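Local coordinates for protein endonuclease III (Geobacillus stearothermophilus, PDB 1ORN) that excises damaged bases, probably oxidised pyrimidines, from DNA as a base-excision repair glycosylase that carries a [4Fe-4S] cluster, at residues C[22-27]-C[184-189]. Residues are numbered along the deposited sequence; the frame is centred on the assembly and turned at random.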
ATOM      1  N   PRO C  22       8.705   7.683  13.531  1.00 41.34           N
ATOM      2  CA  PRO C  22       8.656   6.573  14.486  1.00 41.72           C
ATOM      3  C   PRO C  22       7.259   5.987  14.681  1.00 42.35           C
ATOM      4  O   PRO C  22       7.121   4.853  15.136  1.00 45.12           O
ATOM      5  CB  PRO C  22       9.209   7.200  15.764  1.00 41.99           C
ATOM      6  CG  PRO C  22       8.744   8.624  15.659  1.00 40.92           C
ATOM      7  CD  PRO C  22       9.040   8.949  14.212  1.00 41.00           C
ATOM      8  N   ASP C  23       6.231   6.756  14.335  1.00 41.71           N
ATOM      9  CA  ASP C  23       4.868   6.278  14.505  1.00 42.30           C
ATOM     10  C   ASP C  23       4.148   5.911  13.218  1.00 41.11           C
ATOM     11  O   ASP C  23       2.920   5.856  13.190  1.00 41.59           O
ATOM     12  N   ALA C  24       4.901   5.651  12.153  1.00 41.15           N
ATOM     13  CA  ALA C  24       4.303   5.293  10.864  1.00 38.74           C
ATOM     14  C   ALA C  24       3.424   4.040  10.956  1.00 38.12           C
ATOM     15  O   ALA C  24       3.819   3.028  11.535  1.00 36.84           O
ATOM     16  CB  ALA C  24       5.399   5.090   9.826  1.00 39.06           C
ATOM     17  N   HIS C  25       2.236   4.108  10.361  1.00 36.49           N
ATOM     18  CA  HIS C  25       1.291   2.990  10.394  1.00 36.57           C
ATOM     19  C   HIS C  25       0.366   2.997   9.174  1.00 35.68           C
ATOM     20  O   HIS C  25       0.422   3.897   8.340  1.00 34.40           O
ATOM     21  CB  HIS C  25       0.434   3.091  11.660  1.00 37.74           C
ATOM     22  CG  HIS C  25      -0.289   4.397  11.787  1.00 39.78           C
ATOM     23  ND1 HIS C  25       0.359   5.583  12.060  1.00 41.06           N
ATOM     24  CD2 HIS C  25      -1.595   4.716  11.611  1.00 41.19           C
ATOM     25  CE1 HIS C  25      -0.514   6.575  12.044  1.00 40.83           C
ATOM     26  NE2 HIS C  25      -1.707   6.076  11.774  1.00 41.16           N
ATOM     27  N   CYS C  26      -0.488   1.984   9.072  1.00 35.90           N
ATOM     28  CA  CYS C  26      -1.446   1.929   7.974  1.00 36.33           C
ATOM     29  C   CYS C  26      -2.501   2.972   8.327  1.00 35.83           C
ATOM     30  O   CYS C  26      -3.072   2.933   9.419  1.00 36.87           O
ATOM     31  CB  CYS C  26      -2.092   0.545   7.887  1.00 37.88           C
ATOM     32  SG  CYS C  26      -3.462   0.450   6.702  1.00 41.13           S
ATOM     33  N   GLU C  27      -2.759   3.905   7.418  1.00 34.47           N
ATOM     34  CA  GLU C  27      -3.734   4.953   7.696  1.00 35.21           C
ATOM     35  C   GLU C  27      -5.168   4.674   7.243  1.00 35.19           C
ATOM     36  O   GLU C  27      -6.033   5.541   7.363  1.00 35.60           O
ATOM     37  CB  GLU C  27      -3.250   6.284   7.113  1.00 36.38           C
ATOM     38  CG  GLU C  27      -1.869   6.691   7.616  1.00 39.30           C
ATOM     39  CD  GLU C  27      -1.591   8.180   7.465  1.00 41.22           C
ATOM     40  OE1 GLU C  27      -2.140   8.972   8.260  1.00 42.66           O
ATOM     41  OE2 GLU C  27      -0.826   8.559   6.554  1.00 40.56           O
ATOM     42  N   MET C 184       8.638   3.844   5.060  1.00 31.92           N
ATOM     43  CA  MET C 184       8.955   4.311   3.718  1.00 31.17           C
ATOM     44  C   MET C 184       7.776   5.049   3.100  1.00 30.04           C
ATOM     45  O   MET C 184       7.956   6.057   2.415  1.00 32.07           O
ATOM     46  CB  MET C 184       9.372   3.140   2.813  1.00 31.06           C
ATOM     47  CG  MET C 184      10.766   2.596   3.112  1.00 33.48           C
ATOM     48  SD  MET C 184      11.324   1.390   1.870  1.00 33.50           S
ATOM     49  CE  MET C 184      11.601   2.479   0.481  1.00 33.59           C
ATOM     50  N   ILE C 185       6.567   4.555   3.345  1.00 29.81           N
ATOM     51  CA  ILE C 185       5.372   5.193   2.811  1.00 29.76           C
ATOM     52  C   ILE C 185       5.205   6.586   3.410  1.00 29.11           C
ATOM     53  O   ILE C 185       4.875   7.535   2.707  1.00 31.34           O
ATOM     54  CB  ILE C 185       4.108   4.358   3.098  1.00 31.40           C
ATOM     55  CG1 ILE C 185       4.110   3.112   2.207  1.00 33.45           C
ATOM     56  CG2 ILE C 185       2.856   5.192   2.838  1.00 31.10           C
ATOM     57  CD1 ILE C 185       2.889   2.247   2.362  1.00 37.59           C
ATOM     58  N   PHE C 186       5.427   6.703   4.710  1.00 31.11           N
ATOM     59  CA  PHE C 186       5.313   7.999   5.363  1.00 30.81           C
ATOM     60  C   PHE C 186       6.388   8.944   4.840  1.00 30.02           C
ATOM     61  O   PHE C 186       6.124  10.114   4.584  1.00 30.82           O
ATOM     62  CB  PHE C 186       5.442   7.844   6.879  1.00 32.26           C
ATOM     63  CG  PHE C 186       4.117   7.712   7.590  1.00 34.01           C
ATOM     64  CD1 PHE C 186       3.202   6.730   7.219  1.00 32.71           C
ATOM     65  CD2 PHE C 186       3.788   8.573   8.639  1.00 34.11           C
ATOM     66  CE1 PHE C 186       1.979   6.605   7.881  1.00 33.60           C
ATOM     67  CE2 PHE C 186       2.570   8.456   9.306  1.00 34.98           C
ATOM     68  CZ  PHE C 186       1.664   7.473   8.929  1.00 34.63           C
ATOM     69  N   PHE C 187       7.599   8.425   4.673  1.00 29.93           N
ATOM     70  CA  PHE C 187       8.706   9.239   4.181  1.00 30.93           C
ATOM     71  C   PHE C 187       8.335   9.835   2.825  1.00 30.11           C
ATOM     72  O   PHE C 187       8.528  11.019   2.584  1.00 31.63           O
ATOM     73  CB  PHE C 187       9.970   8.381   4.057  1.00 31.07           C
ATOM     74  CG  PHE C 187      11.201   9.153   3.677  1.00 33.00           C
ATOM     75  CD1 PHE C 187      11.865   9.938   4.615  1.00 33.41           C
ATOM     76  CD2 PHE C 187      11.700   9.096   2.378  1.00 32.64           C
ATOM     77  CE1 PHE C 187      13.011  10.655   4.262  1.00 35.10           C
ATOM     78  CE2 PHE C 187      12.841   9.809   2.016  1.00 33.82           C
ATOM     79  CZ  PHE C 187      13.498  10.591   2.963  1.00 33.74           C
ATOM     80  N   GLY C 188       7.783   9.009   1.941  1.00 29.99           N
ATOM     81  CA  GLY C 188       7.399   9.503   0.629  1.00 29.05           C
ATOM     82  C   GLY C 188       6.144  10.363   0.646  1.00 29.76           C
ATOM     83  O   GLY C 188       6.041  11.349  -0.088  1.00 30.33           O
ATOM     84  N   ARG C 189       5.181   9.999   1.485  1.00 30.01           N
ATOM     85  CA  ARG C 189       3.926  10.743   1.545  1.00 30.69           C
ATOM     86  C   ARG C 189       4.076  12.137   2.141  1.00 31.57           C
ATOM     87  O   ARG C 189       3.521  13.110   1.623  1.00 33.01           O
ATOM     88  CB  ARG C 189       2.891   9.959   2.362  1.00 32.00           C
ATOM     89  CG  ARG C 189       1.525  10.637   2.477  1.00 33.72           C
ATOM     90  CD  ARG C 189       0.522   9.716   3.167  1.00 35.23           C
ATOM     91  NE  ARG C 189       0.230   8.545   2.344  1.00 34.13           N
ATOM     92  CZ  ARG C 189      -0.077   7.345   2.822  1.00 33.16           C
ATOM     93  NH1 ARG C 189      -0.136   7.138   4.129  1.00 32.83           N
ATOM     94  NH2 ARG C 189      -0.328   6.344   1.989  1.00 29.80           N
TER
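The side chain of F186 projects from helix 177-191, and its ring packs against A24, H25 and E27 of the loop 22-27. CB lies 4.0 Å from CB of A24. CG is nearer to that same methyl, 3.7 Å away, and A24 then spreads over one face, its CA sitting above the ring centre in a CH-pi contact only 4° off the normal. Further out, CE1 meets the carbonyl oxygen of H25 at 3.2 Å, close to the ring plane. CZ, the tip, has two neighbours: the H25 ring, obliquely, and E27, whose OE2 comes within 3.6 Å of CZ. CG of H25 sits between its own backbone N and carbonyl carbon (chi1 56°), and the bond from ND1 to O of D23, 2.8 Å, holds the imidazole. Trimming F186 to an alanine would probably open a gap under A24 and leave the H25 ring and the E27 chain without the apolar tip they rest on.

Beyond the ring, R189 NH1 reaches OE2 of E27 at 2.9 Å, a salt bridge whose hydrogen bond is bent, 134° at the hydrogen; NH1 comes to OE2 from the anti side. Y190 OH also bonds that oxygen. With two partners gripping one oxygen, E27 is likely to stay ionised, tying the loop to the helix whose F187, next to F186, touches the iron-sulfur cluster.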